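Local coordinates for molybdopterin biosynthesis moeA protein (Pyrococcus horikoshii, PDB 1WU2) that probably takes part in molybdenum cofactor biosynthesis, helping to insert molybdenum into molybdopterin, at residues E210-S213 with I214-Q217; E84-A87 with G88-A91. All coordinates share one frame; numbering follows the deposited sequence.

Both interactions are local, each formed where one continuous stretch of chain folds on itself, yet they share no element of the fold and their centres lie about 65 Å apart. Interaction 1 is buried at the start of helix 212-222, in the probable molybdopterin-binding region, with the second subunit against part of it. Interaction 2 lies at the surface of the MoeA N-terminal region, in a loop after strand 77-84, where V85 alone is buried. The chemistry follows the setting: residues 210-217 combine repeated helical hydrogen bonds with polar side chains serving backbone groups, whereas residues 84-91 have one turn hydrogen bond and a valine packed against the returning chain.

Interaction 1. Residues E210-S213 with I214-Q217; sequences ETNS and IMLQ
L216 N donates to N212 O at 2.9 Å and Q217 N to S213 O at 3.0 Å, which sets out the first turn of helix 212-222; the bond from M215 N to T211 O is longer and weak. T211 occupies the N-cap position, but its side chain caps nothing. The carboxylate of E210, one residue earlier, comes back over the helix start instead, and its OE2 takes S213 N on the syn lone pair at 3.0 Å. A negative group here probably interacts favourably with the helix dipole. At the other end of the turn, Q217 CG stands anti to the carbonyl carbon (chi1 -78°), which sends the amide back along the helix. Its NE2 makes a weak bond to S213 O at 3.0 Å, giving that oxygen a second donor beside Q217 N. On another flank of the helix, N212 and M215, a selenomethionine, run side by side in the same direction, and M215 CE ends 4.0 Å from N212 OD1. L216 brings CG to 3.2 Å from N212 O. E210, S213 and Q217 rest on strands 184-190 and 226-233, while N212, M215 and L216 meet helix 300-319. T211, I214 and M215 pack against the second subunit, whose K170 also donates to E210 O, so the helix start lies between its own domain and the dimer partner.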
loop_
_atom_site.group_PDB
_atom_site.type_symbol
_atom_site.label_atom_id
_atom_site.label_comp_id
_atom_site.label_asym_id
_atom_site.label_seq_id
_atom_site.Cartn_x
_atom_site.Cartn_y
_atom_site.Cartn_z
ATOM N N GLU A 210 -5.789 -10.678 24.676
ATOM C CA GLU A 210 -5.720 -11.299 23.365
ATOM C C GLU A 210 -5.553 -10.203 22.321
ATOM O O GLU A 210 -6.246 -9.184 22.359
ATOM C CB GLU A 210 -6.986 -12.114 23.097
ATOM C CG GLU A 210 -6.810 -13.218 22.070
ATOM C CD GLU A 210 -6.690 -12.691 20.655
ATOM O OE1 GLU A 210 -7.444 -11.766 20.295
ATOM O OE2 GLU A 210 -5.835 -13.200 19.903
ATOM N N THR A 211 -4.641 -10.431 21.385
ATOM C CA THR A 211 -4.208 -9.400 20.448
ATOM C C THR A 211 -4.059 -9.901 19.000
ATOM O O THR A 211 -4.262 -9.138 18.058
ATOM C CB THR A 211 -2.884 -8.789 20.988
ATOM O OG1 THR A 211 -3.188 -7.664 21.828
ATOM C CG2 THR A 211 -2.023 -8.198 19.896
ATOM N N ASN A 212 -3.714 -11.173 18.827
ATOM C CA ASN A 212 -3.466 -11.733 17.501
ATOM C C ASN A 212 -4.690 -11.833 16.606
ATOM O O ASN A 212 -4.556 -11.858 15.386
ATOM C CB ASN A 212 -2.834 -13.118 17.618
ATOM C CG ASN A 212 -1.422 -13.063 18.151
ATOM O OD1 ASN A 212 -0.777 -12.010 18.145
ATOM N ND2 ASN A 212 -0.931 -14.198 18.623
ATOM N N SER A 213 -5.875 -11.894 17.204
ATOM C CA SER A 213 -7.097 -12.039 16.429
ATOM C C SER A 213 -7.323 -10.803 15.573
ATOM O O SER A 213 -7.425 -10.899 14.353
ATOM C CB SER A 213 -8.305 -12.263 17.336
ATOM O OG SER A 213 -9.455 -12.506 16.548
ATOM N N ILE A 214 -7.393 -9.649 16.227
ATOM C CA ILE A 214 -7.621 -8.383 15.538
ATOM C C ILE A 214 -6.479 -8.026 14.578
ATOM O O ILE A 214 -6.724 -7.428 13.534
ATOM C CB ILE A 214 -7.899 -7.236 16.558
ATOM C CG1 ILE A 214 -8.320 -5.944 15.844
ATOM C CG2 ILE A 214 -6.684 -6.959 17.440
ATOM C CD1 ILE A 214 -9.505 -6.087 14.918
HETATM N N MSE A 215 -5.247 -8.409 14.916
HETATM C CA MSE A 215 -4.105 -8.136 14.044
HETATM C C MSE A 215 -4.178 -8.974 12.777
HETATM O O MSE A 215 -3.912 -8.479 11.688
HETATM C CB MSE A 215 -2.772 -8.393 14.745
HETATM C CG MSE A 215 -1.574 -7.992 13.886
HETATM SE SE MSE A 215 0.137 -8.260 14.746
HETATM C CE MSE A 215 0.191 -10.197 14.698
ATOM N N LEU A 216 -4.535 -10.244 12.929
ATOM C CA LEU A 216 -4.683 -11.137 11.786
ATOM C C LEU A 216 -5.882 -10.768 10.914
ATOM O O LEU A 216 -5.842 -10.968 9.709
ATOM C CB LEU A 216 -4.786 -12.597 12.241
ATOM C CG LEU A 216 -3.473 -13.236 12.702
ATOM C CD1 LEU A 216 -3.750 -14.581 13.368
ATOM C CD2 LEU A 216 -2.504 -13.401 11.544
ATOM N N GLN A 217 -6.938 -10.224 11.512
ATOM C CA GLN A 217 -8.099 -9.771 10.744
ATOM C C GLN A 217 -7.675 -8.677 9.766
ATOM O O GLN A 217 -7.954 -8.760 8.578
ATOM C CB GLN A 217 -9.207 -9.251 11.664
ATOM C CG GLN A 217 -10.017 -10.351 12.326
ATOM C CD GLN A 217 -10.772 -9.872 13.554
ATOM O OE1 GLN A 217 -11.773 -9.162 13.436
ATOM N NE2 GLN A 217 -10.300 -10.262 14.732
#

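Interaction 2. Residues E84-A87 with G88-A91; sequences EVPA and GNVA
V85 holds CG1 anti to the backbone N (chi1 -177°), which directs this methyl at N89 and leaves CG2 facing A91. The distances bear this out: V85 CG1 lies 3.7 Å from N89 CB, and V85 CG2 is equally far, 3.7 Å, from A91 CB. The two branches of the valine therefore meet the returning chain at two points along it, N89 and A91. What brings the chain back is a type II beta turn from P86 to N89, closed by N89 N donating to P86 O at 3.3 Å. That bond is bent, 146° at the hydrogen, and its donor sits above the carbonyl plane instead of on a lone pair. G88 has the positive phi (70°) expected at the third position of such a turn, and a beta carbon there would run into A87 O. At the two ends of the turn the side chains of P86 and N89 meet at a slant, with P86 CD 4.0 Å from N89 CB. Reducing V85 to an alanine would probably open a gap facing N89 and A91, whose contacts with CG1 and CG2 would be lost. V85 also packs on I101 and T107 and pairs its backbone with K102 of strand 99-103, while A87, V90 and A91 touch neighbouring loops. Between residues 84-87 and 88-91 the one hydrogen bond found is the turn bond and the rest is mainly van der Waals contact, so the mutual placing of the two halves probably owes more to turn geometry and the buried valine than to charge pairing.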
loop_
_atom_site.group_PDB
_atom_site.type_symbol
_atom_site.label_atom_id
_atom_site.label_comp_id
_atom_site.label_asym_id
_atom_site.label_seq_id
_atom_site.Cartn_x
_atom_site.Cartn_y
_atom_site.Cartn_z
ATOM N N GLU A 84 -12.151 25.075 -44.807
ATOM C CA GLU A 84 -11.970 25.293 -43.381
ATOM C C GLU A 84 -13.125 24.616 -42.651
ATOM O O GLU A 84 -14.279 25.028 -42.781
ATOM C CB GLU A 84 -11.940 26.788 -43.065
ATOM C CG GLU A 84 -10.926 27.565 -43.890
ATOM C CD GLU A 84 -10.680 28.962 -43.356
ATOM O OE1 GLU A 84 -11.601 29.545 -42.743
ATOM O OE2 GLU A 84 -9.562 29.476 -43.556
ATOM N N VAL A 85 -12.804 23.566 -41.899
ATOM C CA VAL A 85 -13.799 22.757 -41.207
ATOM C C VAL A 85 -14.213 23.473 -39.922
ATOM O O VAL A 85 -13.366 23.715 -39.062
ATOM C CB VAL A 85 -13.237 21.355 -40.856
ATOM C CG1 VAL A 85 -14.300 20.486 -40.191
ATOM C CG2 VAL A 85 -12.685 20.662 -42.100
ATOM N N PRO A 86 -15.497 23.819 -39.780
ATOM C CA PRO A 86 -15.989 24.436 -38.539
ATOM C C PRO A 86 -15.847 23.509 -37.335
ATOM O O PRO A 86 -15.526 22.331 -37.505
ATOM C CB PRO A 86 -17.474 24.699 -38.830
ATOM C CG PRO A 86 -17.612 24.626 -40.309
ATOM C CD PRO A 86 -16.574 23.664 -40.776
ATOM N N ALA A 87 -16.088 24.038 -36.138
ATOM C CA ALA A 87 -15.916 23.272 -34.902
ATOM C C ALA A 87 -16.874 22.076 -34.827
ATOM O O ALA A 87 -18.070 22.212 -35.086
ATOM C CB ALA A 87 -16.102 24.179 -33.689
ATOM N N GLY A 88 -16.331 20.905 -34.487
ATOM C CA GLY A 88 -17.119 19.690 -34.346
ATOM C C GLY A 88 -17.660 19.101 -35.642
ATOM O O GLY A 88 -18.560 18.259 -35.609
ATOM N N ASN A 89 -17.112 19.531 -36.777
ATOM C CA ASN A 89 -17.545 19.060 -38.091
ATOM C C ASN A 89 -16.501 18.120 -38.688
ATOM O O ASN A 89 -15.443 17.900 -38.096
ATOM C CB ASN A 89 -17.784 20.250 -39.038
ATOM C CG ASN A 89 -19.228 20.733 -39.030
ATOM O OD1 ASN A 89 -19.773 21.105 -40.072
ATOM N ND2 ASN A 89 -19.850 20.737 -37.856
ATOM N N VAL A 90 -16.820 17.565 -39.855
ATOM C CA VAL A 90 -15.895 16.744 -40.632
ATOM C C VAL A 90 -15.668 17.398 -41.997
ATOM O O VAL A 90 -16.560 18.057 -42.533
ATOM C CB VAL A 90 -16.447 15.310 -40.825
ATOM C CG1 VAL A 90 -15.474 14.448 -41.622
ATOM C CG2 VAL A 90 -16.745 14.664 -39.478
ATOM N N ALA A 91 -14.472 17.208 -42.552
ATOM C CA ALA A 91 -14.117 17.782 -43.850
ATOM C C ALA A 91 -14.917 17.147 -44.985
ATOM O O ALA A 91 -14.965 15.924 -45.117
ATOM C CB ALA A 91 -12.627 17.616 -44.112
#